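Local coordinates for protein alpha-1,2-mannosidase (Bacteroides thetaiotaomicron, PDB 2WW2) that hydrolyses alpha-mannosides with inversion of anomeric configuration, as a member of the calcium-dependent glycoside hydrolase family 92 of a human gut symbiont, at residues E6-V11 with Q266-L271; G272-E277 with R285-C290; S356-Y361 with E402-A407; S364-E369 with I409-A414. All coordinates share one frame; numbering follows the deposited sequence.

Contact 1 (E6-V11 with Q266-L271)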
loop_
_atom_site.group_PDB
_atom_site.type_symbol
_atom_site.label_atom_id
_atom_site.label_comp_id
_atom_site.label_asym_id
_atom_site.label_seq_id
_atom_site.Cartn_x
_atom_site.Cartn_y
_atom_site.Cartn_z
ATOM N N GLU A 6 -2.983 -19.610 40.024
ATOM C CA GLU A 6 -3.304 -18.314 40.599
ATOM C C GLU A 6 -3.182 -17.242 39.517
ATOM O O GLU A 6 -2.565 -17.475 38.484
ATOM C CB GLU A 6 -2.335 -18.002 41.758
ATOM C CG GLU A 6 -2.405 -18.995 42.945
ATOM C CD GLU A 6 -3.529 -18.646 43.927
ATOM O OE1 GLU A 6 -4.361 -17.757 43.611
ATOM O OE2 GLU A 6 -3.602 -19.256 45.008
ATOM N N PHE A 7 -3.734 -16.057 39.760
ATOM C CA PHE A 7 -3.723 -15.027 38.731
ATOM C C PHE A 7 -2.320 -14.673 38.244
ATOM O O PHE A 7 -2.112 -14.501 37.030
ATOM C CB PHE A 7 -4.498 -13.789 39.197
ATOM C CG PHE A 7 -5.987 -14.024 39.258
ATOM C CD1 PHE A 7 -6.612 -14.778 38.264
ATOM C CD2 PHE A 7 -6.736 -13.547 40.295
ATOM C CE1 PHE A 7 -7.983 -15.028 38.313
ATOM C CE2 PHE A 7 -8.096 -13.795 40.361
ATOM C CZ PHE A 7 -8.719 -14.529 39.370
ATOM N N VAL A 8 -1.347 -14.632 39.149
ATOM C CA VAL A 8 0.026 -14.248 38.735
ATOM C C VAL A 8 0.641 -15.326 37.840
ATOM O O VAL A 8 1.522 -15.033 37.042
ATOM C CB VAL A 8 0.951 -13.927 39.950
ATOM C CG1 VAL A 8 1.355 -15.224 40.654
ATOM C CG2 VAL A 8 2.194 -13.152 39.508
ATOM N N ASP A 9 0.160 -16.567 37.950
ATOM C CA ASP A 9 0.646 -17.670 37.096
ATOM C C ASP A 9 0.312 -17.447 35.615
ATOM O O ASP A 9 0.930 -18.051 34.732
ATOM C CB ASP A 9 0.068 -19.032 37.542
ATOM C CG ASP A 9 0.546 -19.444 38.924
ATOM O OD1 ASP A 9 1.694 -19.110 39.264
ATOM O OD2 ASP A 9 -0.215 -20.110 39.665
ATOM N N TYR A 10 -0.664 -16.593 35.340
ATOM C CA TYR A 10 -1.019 -16.282 33.960
ATOM C C TYR A 10 -0.107 -15.207 33.341
ATOM O O TYR A 10 -0.120 -14.994 32.125
ATOM C CB TYR A 10 -2.477 -15.828 33.883
ATOM C CG TYR A 10 -3.451 -16.952 34.151
ATOM C CD1 TYR A 10 -3.532 -18.052 33.277
ATOM C CD2 TYR A 10 -4.285 -16.921 35.250
ATOM C CE1 TYR A 10 -4.435 -19.096 33.505
ATOM C CE2 TYR A 10 -5.191 -17.985 35.500
ATOM C CZ TYR A 10 -5.246 -19.052 34.612
ATOM O OH TYR A 10 -6.118 -20.089 34.830
ATOM N N VAL A 11 0.696 -14.539 34.166
ATOM C CA VAL A 11 1.441 -13.374 33.682
ATOM C C VAL A 11 2.690 -13.777 32.901
ATOM O O VAL A 11 3.522 -14.519 33.416
ATOM C CB VAL A 11 1.854 -12.425 34.829
ATOM C CG1 VAL A 11 2.762 -11.282 34.310
ATOM C CG2 VAL A 11 0.609 -11.859 35.512
ATOM N N GLN A 266 1.778 -10.522 46.777
ATOM C CA GLN A 266 1.389 -9.162 46.388
ATOM C C GLN A 266 0.732 -9.130 45.004
ATOM O O GLN A 266 -0.324 -8.510 44.807
ATOM C CB GLN A 266 2.608 -8.234 46.423
ATOM C CG GLN A 266 3.097 -7.985 47.849
ATOM C CD GLN A 266 1.999 -7.356 48.711
ATOM O OE1 GLN A 266 1.473 -6.292 48.375
ATOM N NE2 GLN A 266 1.639 -8.018 49.804
ATOM N N TRP A 267 1.354 -9.782 44.024
ATOM C CA TRP A 267 0.761 -9.779 42.688
ATOM C C TRP A 267 -0.619 -10.448 42.697
ATOM O O TRP A 267 -1.566 -9.941 42.093
ATOM C CB TRP A 267 1.684 -10.437 41.668
ATOM C CG TRP A 267 2.766 -9.486 41.245
ATOM C CD1 TRP A 267 4.086 -9.516 41.619
ATOM C CD2 TRP A 267 2.609 -8.344 40.401
ATOM N NE1 TRP A 267 4.758 -8.458 41.046
ATOM C CE2 TRP A 267 3.872 -7.725 40.295
ATOM C CE3 TRP A 267 1.510 -7.771 39.728
ATOM C CZ2 TRP A 267 4.075 -6.558 39.558
ATOM C CZ3 TRP A 267 1.719 -6.631 38.966
ATOM C CH2 TRP A 267 2.992 -6.033 38.894
ATOM N N ASN A 268 -0.749 -11.569 43.395
ATOM C CA ASN A 268 -2.051 -12.213 43.431
ATOM C C ASN A 268 -3.113 -11.303 44.064
ATOM O O ASN A 268 -4.262 -11.271 43.622
ATOM C CB ASN A 268 -1.974 -13.560 44.156
ATOM C CG ASN A 268 -1.428 -14.658 43.258
ATOM O OD1 ASN A 268 -1.629 -14.622 42.050
ATOM N ND2 ASN A 268 -0.758 -15.639 43.842
ATOM N N ASN A 269 -2.727 -10.583 45.117
ATOM C CA ASN A 269 -3.641 -9.641 45.770
ATOM C C ASN A 269 -4.121 -8.537 44.818
ATOM O O ASN A 269 -5.321 -8.267 44.713
ATOM C CB ASN A 269 -2.979 -9.009 47.008
ATOM C CG ASN A 269 -2.876 -9.989 48.199
ATOM O OD1 ASN A 269 -3.454 -11.087 48.180
ATOM N ND2 ASN A 269 -2.159 -9.577 49.244
ATOM N N TYR A 270 -3.183 -7.876 44.153
ATOM C CA TYR A 270 -3.532 -6.758 43.272
ATOM C C TYR A 270 -4.178 -7.225 41.961
ATOM O O TYR A 270 -5.187 -6.652 41.531
ATOM C CB TYR A 270 -2.322 -5.841 43.019
ATOM C CG TYR A 270 -1.998 -4.976 44.233
ATOM C CD1 TYR A 270 -2.736 -3.832 44.507
ATOM C CD2 TYR A 270 -0.978 -5.325 45.114
ATOM C CE1 TYR A 270 -2.462 -3.048 45.629
ATOM C CE2 TYR A 270 -0.706 -4.559 46.239
ATOM C CZ TYR A 270 -1.446 -3.428 46.482
ATOM O OH TYR A 270 -1.155 -2.674 47.580
ATOM N N LEU A 271 -3.634 -8.274 41.338
ATOM C CA LEU A 271 -4.269 -8.801 40.119
ATOM C C LEU A 271 -5.672 -9.294 40.443
ATOM O O LEU A 271 -6.587 -9.168 39.626
ATOM C CB LEU A 271 -3.457 -9.941 39.469
ATOM C CG LEU A 271 -2.039 -9.551 39.002
ATOM C CD1 LEU A 271 -1.227 -10.794 38.634
ATOM C CD2 LEU A 271 -2.091 -8.544 37.841
#

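Contact 2 (G272-E277 with R285-C290)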
loop_
_atom_site.group_PDB
_atom_site.type_symbol
_atom_site.label_atom_id
_atom_site.label_comp_id
_atom_site.label_asym_id
_atom_site.label_seq_id
_atom_site.Cartn_x
_atom_site.Cartn_y
_atom_site.Cartn_z
ATOM N N GLY A 272 -5.831 -9.877 41.626
ATOM C CA GLY A 272 -7.096 -10.522 41.997
ATOM C C GLY A 272 -8.239 -9.562 42.262
ATOM O O GLY A 272 -9.377 -9.993 42.479
ATOM N N ARG A 273 -7.958 -8.260 42.232
ATOM C CA ARG A 273 -9.049 -7.296 42.345
ATOM C C ARG A 273 -9.999 -7.340 41.154
ATOM O O ARG A 273 -11.125 -6.853 41.251
ATOM C CB ARG A 273 -8.542 -5.875 42.573
ATOM C CG ARG A 273 -7.807 -5.714 43.890
ATOM C CD ARG A 273 -7.715 -4.250 44.256
ATOM N NE ARG A 273 -6.936 -4.051 45.471
ATOM C CZ ARG A 273 -6.542 -2.863 45.901
ATOM N NH1 ARG A 273 -6.854 -1.790 45.195
ATOM N NH2 ARG A 273 -5.829 -2.751 47.024
ATOM N N VAL A 274 -9.551 -7.905 40.034
ATOM C CA VAL A 274 -10.483 -8.274 38.982
ATOM C C VAL A 274 -10.357 -9.761 38.654
ATOM O O VAL A 274 -9.283 -10.256 38.281
ATOM C CB VAL A 274 -10.448 -7.341 37.716
ATOM C CG1 VAL A 274 -9.041 -7.172 37.194
ATOM C CG2 VAL A 274 -11.399 -7.888 36.612
ATOM N N GLU A 275 -11.446 -10.485 38.864
ATOM C CA GLU A 275 -11.422 -11.924 38.702
ATOM C C GLU A 275 -12.114 -12.314 37.407
ATOM O O GLU A 275 -13.339 -12.218 37.311
ATOM C CB GLU A 275 -12.206 -12.607 39.818
ATOM C CG GLU A 275 -11.611 -12.598 41.183
ATOM C CD GLU A 275 -12.414 -13.529 42.117
ATOM O OE1 GLU A 275 -13.213 -13.012 42.918
ATOM O OE2 GLU A 275 -12.278 -14.761 42.002
ATOM N N ALA A 276 -11.346 -12.790 36.435
ATOM C CA ALA A 276 -11.907 -13.254 35.172
ATOM C C ALA A 276 -12.149 -14.761 35.205
ATOM O O ALA A 276 -11.257 -15.530 35.609
ATOM C CB ALA A 276 -10.978 -12.896 34.017
ATOM N N GLU A 277 -13.336 -15.187 34.768
ATOM C CA GLU A 277 -13.704 -16.615 34.742
ATOM C C GLU A 277 -14.391 -16.960 33.413
ATOM O O GLU A 277 -15.127 -16.134 32.846
ATOM C CB GLU A 277 -14.664 -16.962 35.896
ATOM C CG GLU A 277 -14.124 -16.693 37.300
ATOM C CD GLU A 277 -15.176 -16.929 38.378
ATOM O OE1 GLU A 277 -15.534 -18.093 38.606
ATOM O OE2 GLU A 277 -15.652 -15.947 38.989
ATOM N N ARG A 285 -4.096 -15.541 30.119
ATOM C CA ARG A 285 -2.706 -15.042 30.047
ATOM C C ARG A 285 -2.629 -13.639 29.464
ATOM O O ARG A 285 -1.883 -12.787 29.962
ATOM C CB ARG A 285 -1.828 -16.015 29.257
ATOM C CG ARG A 285 -1.648 -17.337 30.022
ATOM C CD ARG A 285 -0.650 -18.232 29.352
ATOM N NE ARG A 285 -0.996 -18.492 27.971
ATOM C CZ ARG A 285 -1.349 -19.685 27.500
ATOM N NH1 ARG A 285 -1.404 -20.735 28.319
ATOM N NH2 ARG A 285 -1.651 -19.821 26.205
ATOM N N THR A 286 -3.402 -13.385 28.424
ATOM C CA THR A 286 -3.343 -12.062 27.788
ATOM C C THR A 286 -3.835 -11.019 28.771
ATOM O O THR A 286 -3.175 -10.013 29.006
ATOM C CB THR A 286 -4.175 -12.036 26.494
ATOM O OG1 THR A 286 -3.723 -13.090 25.631
ATOM C CG2 THR A 286 -3.988 -10.691 25.759
ATOM N N PHE A 287 -4.990 -11.289 29.370
ATOM C CA PHE A 287 -5.614 -10.367 30.321
ATOM C C PHE A 287 -4.713 -10.045 31.523
ATOM O O PHE A 287 -4.500 -8.877 31.854
ATOM C CB PHE A 287 -6.940 -10.967 30.815
ATOM C CG PHE A 287 -7.709 -10.067 31.750
ATOM C CD1 PHE A 287 -8.415 -8.961 31.257
ATOM C CD2 PHE A 287 -7.732 -10.321 33.116
ATOM C CE1 PHE A 287 -9.125 -8.137 32.118
ATOM C CE2 PHE A 287 -8.441 -9.504 33.985
ATOM C CZ PHE A 287 -9.138 -8.405 33.489
ATOM N N TYR A 288 -4.208 -11.076 32.201
ATOM C CA TYR A 288 -3.408 -10.823 33.396
ATOM C C TYR A 288 -2.027 -10.277 33.081
ATOM O O TYR A 288 -1.481 -9.523 33.861
ATOM C CB TYR A 288 -3.374 -12.068 34.314
ATOM C CG TYR A 288 -4.718 -12.185 35.003
ATOM C CD1 TYR A 288 -5.106 -11.225 35.941
ATOM C CD2 TYR A 288 -5.623 -13.195 34.669
ATOM C CE1 TYR A 288 -6.351 -11.276 36.562
ATOM C CE2 TYR A 288 -6.877 -13.251 35.276
ATOM C CZ TYR A 288 -7.227 -12.282 36.226
ATOM O OH TYR A 288 -8.464 -12.312 36.845
ATOM N N SER A 289 -1.468 -10.649 31.937
ATOM C CA SER A 289 -0.217 -10.011 31.488
ATOM C C SER A 289 -0.412 -8.519 31.248
ATOM O O SER A 289 0.403 -7.709 31.696
ATOM C CB SER A 289 0.302 -10.689 30.225
ATOM O OG SER A 289 0.620 -12.064 30.473
ATOM N N CYS A 290 -1.489 -8.151 30.553
ATOM C CA CYS A 290 -1.789 -6.724 30.353
ATOM C C CYS A 290 -2.022 -6.027 31.682
ATOM O O CYS A 290 -1.597 -4.879 31.864
ATOM C CB CYS A 290 -3.015 -6.537 29.432
ATOM S SG CYS A 290 -2.702 -6.991 27.719
#

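Contact 3 (S356-Y361 with E402-A407)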
loop_
_atom_site.group_PDB
_atom_site.type_symbol
_atom_site.label_atom_id
_atom_site.label_comp_id
_atom_site.label_asym_id
_atom_site.label_seq_id
_atom_site.Cartn_x
_atom_site.Cartn_y
_atom_site.Cartn_z
ATOM N N SER A 356 0.831 13.784 44.454
ATOM C CA SER A 356 2.204 13.932 43.958
ATOM C C SER A 356 2.313 14.914 42.793
ATOM O O SER A 356 3.346 15.568 42.619
ATOM C CB SER A 356 2.829 12.584 43.579
ATOM O OG SER A 356 2.260 12.051 42.398
ATOM N N ILE A 357 1.254 15.028 42.003
ATOM C CA ILE A 357 1.225 15.993 40.905
ATOM C C ILE A 357 1.276 17.405 41.483
ATOM O O ILE A 357 2.023 18.265 41.005
ATOM C CB ILE A 357 -0.059 15.805 40.044
ATOM C CG1 ILE A 357 0.072 14.554 39.171
ATOM C CG2 ILE A 357 -0.337 17.039 39.165
ATOM C CD1 ILE A 357 -1.251 14.133 38.512
ATOM N N ILE A 358 0.484 17.644 42.522
ATOM C CA ILE A 358 0.497 18.953 43.193
ATOM C C ILE A 358 1.868 19.202 43.854
ATOM O O ILE A 358 2.412 20.302 43.794
ATOM C CB ILE A 358 -0.654 19.065 44.222
ATOM C CG1 ILE A 358 -1.996 18.918 43.500
ATOM C CG2 ILE A 358 -0.607 20.413 44.983
ATOM C CD1 ILE A 358 -2.126 19.838 42.309
ATOM N N ASN A 359 2.437 18.174 44.475
ATOM C CA ASN A 359 3.752 18.319 45.080
ATOM C C ASN A 359 4.784 18.735 44.022
ATOM O O ASN A 359 5.601 19.607 44.263
ATOM C CB ASN A 359 4.204 17.014 45.754
ATOM C CG ASN A 359 3.385 16.669 46.981
ATOM O OD1 ASN A 359 2.721 17.529 47.558
ATOM N ND2 ASN A 359 3.421 15.399 47.385
ATOM N N ALA A 360 4.759 18.089 42.862
ATOM C CA ALA A 360 5.707 18.424 41.786
ATOM C C ALA A 360 5.501 19.870 41.376
ATOM O O ALA A 360 6.470 20.613 41.129
ATOM C CB ALA A 360 5.503 17.475 40.572
ATOM N N TYR A 361 4.233 20.277 41.303
ATOM C CA TYR A 361 3.894 21.678 40.997
ATOM C C TYR A 361 4.470 22.627 42.054
ATOM O O TYR A 361 5.047 23.668 41.714
ATOM C CB TYR A 361 2.370 21.856 40.875
ATOM C CG TYR A 361 1.898 23.298 40.850
ATOM C CD1 TYR A 361 1.990 24.068 39.694
ATOM C CD2 TYR A 361 1.348 23.884 41.987
ATOM C CE1 TYR A 361 1.546 25.394 39.681
ATOM C CE2 TYR A 361 0.900 25.193 41.979
ATOM C CZ TYR A 361 1.006 25.942 40.830
ATOM O OH TYR A 361 0.547 27.240 40.842
ATOM N N GLU A 402 -8.608 24.577 45.631
ATOM C CA GLU A 402 -8.135 25.876 45.147
ATOM C C GLU A 402 -6.718 25.803 44.612
ATOM O O GLU A 402 -6.398 26.442 43.610
ATOM C CB GLU A 402 -8.207 26.930 46.256
ATOM C CG GLU A 402 -9.609 27.204 46.738
ATOM C CD GLU A 402 -10.256 28.335 45.994
ATOM O OE1 GLU A 402 -9.755 28.687 44.896
ATOM O OE2 GLU A 402 -11.249 28.893 46.519
ATOM N N LYS A 403 -5.867 25.052 45.303
ATOM C CA LYS A 403 -4.483 24.866 44.864
ATOM C C LYS A 403 -4.466 24.092 43.545
ATOM O O LYS A 403 -3.710 24.428 42.620
ATOM C CB LYS A 403 -3.671 24.126 45.937
ATOM C CG LYS A 403 -2.305 23.609 45.466
ATOM C CD LYS A 403 -1.327 24.752 45.138
ATOM C CE LYS A 403 -0.575 25.226 46.365
ATOM N NZ LYS A 403 0.012 26.587 46.142
ATOM N N ALA A 404 -5.298 23.053 43.449
ATOM C CA ALA A 404 -5.359 22.280 42.202
ATOM C C ALA A 404 -5.834 23.161 41.045
ATOM O O ALA A 404 -5.263 23.123 39.960
ATOM C CB ALA A 404 -6.254 21.039 42.350
ATOM N N LEU A 405 -6.869 23.968 41.278
ATOM C CA LEU A 405 -7.357 24.842 40.217
ATOM C C LEU A 405 -6.266 25.818 39.749
ATOM O O LEU A 405 -6.146 26.109 38.552
ATOM C CB LEU A 405 -8.589 25.627 40.676
ATOM C CG LEU A 405 -9.180 26.547 39.592
ATOM C CD1 LEU A 405 -9.495 25.785 38.296
ATOM C CD2 LEU A 405 -10.423 27.262 40.106
ATOM N N GLU A 406 -5.506 26.356 40.707
ATOM C CA GLU A 406 -4.454 27.326 40.401
ATOM C C GLU A 406 -3.395 26.671 39.520
ATOM O O GLU A 406 -2.955 27.249 38.522
ATOM C CB GLU A 406 -3.833 27.834 41.701
ATOM C CG GLU A 406 -2.526 28.585 41.555
ATOM C CD GLU A 406 -1.795 28.731 42.898
ATOM O OE1 GLU A 406 -2.299 29.466 43.764
ATOM O OE2 GLU A 406 -0.721 28.114 43.083
ATOM N N ALA A 407 -3.010 25.453 39.895
ATOM C CA ALA A 407 -2.028 24.684 39.150
ATOM C C ALA A 407 -2.511 24.394 37.724
ATOM O O ALA A 407 -1.737 24.494 36.767
ATOM C CB ALA A 407 -1.729 23.359 39.890
#

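Contact 4 (S364-E369 with I409-A414)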
loop_
_atom_site.group_PDB
_atom_site.type_symbol
_atom_site.label_atom_id
_atom_site.label_comp_id
_atom_site.label_asym_id
_atom_site.label_seq_id
_atom_site.Cartn_x
_atom_site.Cartn_y
_atom_site.Cartn_z
ATOM N N SER A 364 8.361 22.700 41.599
ATOM C CA SER A 364 8.959 23.102 40.317
ATOM C C SER A 364 8.269 24.260 39.598
ATOM O O SER A 364 8.830 24.834 38.666
ATOM C CB SER A 364 8.996 21.909 39.351
ATOM O OG SER A 364 7.711 21.676 38.816
ATOM N N GLY A 365 7.039 24.573 39.981
ATOM C CA GLY A 365 6.287 25.626 39.279
ATOM C C GLY A 365 5.335 25.104 38.210
ATOM O O GLY A 365 4.432 25.831 37.769
ATOM N N PHE A 366 5.526 23.848 37.791
ATOM C CA PHE A 366 4.651 23.245 36.789
ATOM C C PHE A 366 4.248 21.839 37.206
ATOM O O PHE A 366 5.026 21.123 37.837
ATOM C CB PHE A 366 5.356 23.157 35.422
ATOM C CG PHE A 366 5.509 24.491 34.707
ATOM C CD1 PHE A 366 4.509 24.959 33.866
ATOM C CD2 PHE A 366 6.673 25.238 34.841
ATOM C CE1 PHE A 366 4.641 26.163 33.180
ATOM C CE2 PHE A 366 6.819 26.447 34.165
ATOM C CZ PHE A 366 5.792 26.916 33.335
ATOM N N MET A 367 3.058 21.413 36.806
ATOM C CA MET A 367 2.718 20.003 36.919
ATOM C C MET A 367 3.489 19.222 35.862
ATOM O O MET A 367 3.765 19.733 34.773
ATOM C CB MET A 367 1.218 19.774 36.727
ATOM C CG MET A 367 0.358 20.474 37.771
ATOM S SD MET A 367 -1.381 20.001 37.624
ATOM C CE MET A 367 -1.874 20.981 36.202
ATOM N N PRO A 368 3.851 17.970 36.174
ATOM C CA PRO A 368 4.568 17.203 35.163
ATOM C C PRO A 368 3.633 16.716 34.049
ATOM O O PRO A 368 2.414 16.615 34.266
ATOM C CB PRO A 368 5.105 16.006 35.942
ATOM C CG PRO A 368 4.154 15.838 37.103
ATOM C CD PRO A 368 3.609 17.216 37.409
ATOM N N GLU A 369 4.208 16.425 32.875
ATOM C CA GLU A 369 3.471 15.814 31.780
ATOM C C GLU A 369 4.193 14.508 31.430
ATOM O O GLU A 369 3.604 13.442 31.541
ATOM C CB GLU A 369 3.336 16.761 30.576
ATOM C CG GLU A 369 2.567 18.073 30.858
ATOM C CD GLU A 369 1.097 17.876 31.217
ATOM O OE1 GLU A 369 0.597 16.741 31.079
ATOM O OE2 GLU A 369 0.431 18.852 31.657
ATOM N N ILE A 409 -4.847 26.045 35.899
ATOM C CA ILE A 409 -4.874 27.263 35.122
ATOM C C ILE A 409 -3.456 27.676 34.707
ATOM O O ILE A 409 -3.238 28.101 33.561
ATOM C CB ILE A 409 -5.560 28.423 35.901
ATOM C CG1 ILE A 409 -7.050 28.120 36.079
ATOM C CG2 ILE A 409 -5.383 29.740 35.155
ATOM C CD1 ILE A 409 -7.758 29.077 37.007
ATOM N N HIS A 410 -2.499 27.578 35.630
ATOM C CA HIS A 410 -1.118 27.977 35.323
ATOM C C HIS A 410 -0.529 27.106 34.210
ATOM O O HIS A 410 0.187 27.580 33.324
ATOM C CB HIS A 410 -0.238 27.924 36.577
ATOM C CG HIS A 410 1.220 28.110 36.300
ATOM N ND1 HIS A 410 1.797 29.350 36.106
ATOM C CD2 HIS A 410 2.220 27.207 36.181
ATOM C CE1 HIS A 410 3.090 29.198 35.876
ATOM N NE2 HIS A 410 3.368 27.905 35.916
ATOM N N GLN A 411 -0.861 25.824 34.246
ATOM C CA GLN A 411 -0.394 24.884 33.235
ATOM C C GLN A 411 -0.855 25.308 31.825
ATOM O O GLN A 411 -0.208 24.983 30.825
ATOM C CB GLN A 411 -0.897 23.471 33.574
ATOM C CG GLN A 411 -0.172 22.332 32.841
ATOM C CD GLN A 411 1.180 22.005 33.453
ATOM O OE1 GLN A 411 1.666 22.712 34.345
ATOM N NE2 GLN A 411 1.792 20.913 32.987
ATOM N N THR A 412 -1.961 26.039 31.742
ATOM C CA THR A 412 -2.495 26.453 30.449
ATOM C C THR A 412 -2.113 27.891 30.112
ATOM O O THR A 412 -2.395 28.357 29.012
ATOM C CB THR A 412 -4.036 26.403 30.434
ATOM O OG1 THR A 412 -4.548 27.457 31.269
ATOM C CG2 THR A 412 -4.555 25.053 30.935
ATOM N N GLN A 413 -1.503 28.602 31.057
ATOM C CA GLN A 413 -1.223 30.029 30.873
ATOM C C GLN A 413 0.261 30.353 30.991
ATOM O O GLN A 413 0.647 31.522 31.138
ATOM C CB GLN A 413 -2.008 30.850 31.892
ATOM C CG GLN A 413 -3.510 30.730 31.697
ATOM C CD GLN A 413 -3.984 31.400 30.419
ATOM O OE1 GLN A 413 -4.515 30.752 29.509
ATOM N NE2 GLN A 413 -3.783 32.694 30.337
ATOM N N ALA A 414 1.084 29.311 30.927
ATOM C CA ALA A 414 2.531 29.459 30.971
ATOM C C ALA A 414 3.180 28.229 30.341
ATOM O O ALA A 414 2.535 27.207 30.140
ATOM C CB ALA A 414 3.018 29.615 32.408
#

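Contact 1 (E6-V11 with Q266-L271)
Asn268 holds CG anti to its own carbonyl carbon (chi1 -80°), and Val8 has CG1 between its backbone N and carbonyl carbon (chi1 74°), a pairing that sets the amide of the one against the backbone and CG1 of the other. The motif is a short run of overlapping turns near the N-terminus, with helical angles over 7-10, laid on the last turns of helix 256-271. Asn268 OD1 accepts a hydrogen bond from Val8 N at 2.9 Å, with an N-H...O angle of 158° and the donor almost straight out from the carbonyl. Asparagine suits the place because its short arm brings a strong acceptor to a backbone N-H early in the run. Glu6 crosses it at about a right angle, CB lying 3.5 Å from Asn268 ND2, while Glu6 OE2 turns to the backbone N of Lys3. An alanine in place of Asn268 would probably leave Val8 N without this acceptor and open a gap beside Glu6 CB and Val8 CG1.

Away from the amide the contact is apolar. Val8 CG2 rests 3.5 Å from Trp267 CB, whose indole turns away so that NE1 binds Ala33 O. Phe7 CB meets Leu271 CB at 4.0 Å, and Leu271 CD1 lies against Val8 CA (3.7 Å) and Val11 CG2 (3.8 Å).

Contact 2 (G272-E277 with R285-C290)
Tyr288 OH is gripped twice by the strand 274-277: it donates to Val274 O at 2.6 Å and accepts from Ala276 N at 3.0 Å, the second bond with an N-H...O angle of 162°. Both partners lie at the edge of the phenol ring, near its plane. The donor stands off the line of the Val274 carbonyl, with a C=O...O angle of 138°. Tyrosine fits because one hydroxyl can give and receive at once, at the end of a rigid arm long enough to span from helix to strand; the axes of segment 285-290 and strand 274-277 approach to 10.3 Å and run nearly antiparallel.

Its neighbour Phe287 fills the space beside it. With CG anti to the backbone N (chi1 -177°), this ring reaches out tip to tip with Val274, whose CG2 meets CZ at 3.9 Å near the ring plane. Ala276 CB sits obliquely to the same ring, 4.2 Å from CE2; a methyl is small enough for the strand to come close to both aromatics. Phe287 CD2 also lies 3.6 Å above the centre of the Tyr288 ring, and Phe7 stacks on that tyrosine, so the phenol is flanked by aromatic groups.

The strand is the outermost of a mixed sheet and pairs through Arg273, Glu275 and Glu277 with strand 661-665. The intervening Val274 O and Ala276 N therefore belong to its outer edge, and in this buried setting the phenol satisfies backbone groups that have no further strand to bind.

Contact 3 (S356-Y361 with E402-A407)
Helices 347-364 and 401-413 pack through segments 356-361 and 402-407, whose axes come within 10.6 Å and make an angle of 61°, with Ile358 near Ala404 and Tyr361 near Ala407. This is helix-on-helix packing in the catalytic domain, consistent with the (alpha/alpha)6 barrel known for this family. Tyr361 has CG anti to its backbone N (chi1 168°), sending the ring across to the other helix. Small Ala407 lets the ring lie close, and its CB makes a CH-pi contact 3.5 Å from the centroid, almost on the ring normal. Alongside, Ile358 CD1 comes within 4.1 Å of Ala404 CA and 4.3 Å of Ala407 CB. Its other branch, CG2, lies 3.7 Å from Lys403 CG, the side chains sliding past each other in opposite directions.

Toward the more exposed side the phenol meets a charged pair. Glu406 crosses the ring direction at about a right angle, and Lys403 NZ makes a weak, long salt bridge to Glu406 OE2 at 3.5 Å. The lysine, bent at chi2 and chi3, touches the ring edge with CD. Tyr361 OH donates to the same Glu406 OE2 at 2.7 Å, meeting it on the anti side of the carboxylate.

Contact 4 (S364-E369 with I409-A414)
The loop leaving helix 347-364 through an ST turn is held by the amide of Gln411, in the C-terminal part of helix 401-413, which binds both backbone polar groups of Met367. Gln411 OE1 accepts from Met367 N at 3.1 Å, and Gln411 NE2 donates to Met367 O at 2.9 Å; each donor stands above the plane of the carbonyl it meets. The second N-H of NE2 goes to Glu369 OE2 at 2.8 Å, the side chains reaching toward each other tip to tip. That carboxylate oxygen is also bound by Ser384 OG. With CG anti to the backbone N (chi1 -163°) and a bend at chi2 (78°), glutamine has the length and the paired donor and acceptor for all three bonds, which fix the rotation of its amide. A leucine in place of Gln411 would probably leave Met367 N and O without these mates and Glu369 OE2 with one donor fewer.

Apolar and aromatic contacts flank these bonds. Met367 CE rests 3.7 Å from Gln411 CB. The Phe366 ring has Gln411 OE1 at its edge and His410 NE2 3.5 Å above one face, offset toward the rim; the aromatic planes are oblique, 44° apart. Phe366 CE1 closes on Ala414 CB at 3.9 Å.

Gly365, with positive phi, is the first residue after helix 347-364 to leave helical angles; a CB there would jam against Ser364 O. Ser364 OG accepts from Phe366 N. The arrangement is a helix exit shaped by an ST turn and held by side-chain-to-backbone amide pairing.

How the contacts relate
The four contacts form two groups. Contacts 1 and 2, centred 8 Å apart, follow one another as helix 256-271 runs into strand 274-277, and they touch where Phe7 CD2 lies 3.5 Å from Gly272 CA. Contacts 3 and 4, centred 9 Å apart, share helix 401-413; Met367 links them, its SD 3.5 Å from Ile357 CG2. The groups lie far apart: the centres of contacts 1 and 4 are 37 Å apart, on opposite sides of the chain's centre. Of the bound sodium ions, one is about 14 Å from the side chain of Val11 in contact 1. Cys290 in contact 2 touches Tyr622, which helps bind a sodium ion together with Ser19, Gly624 and Asp627.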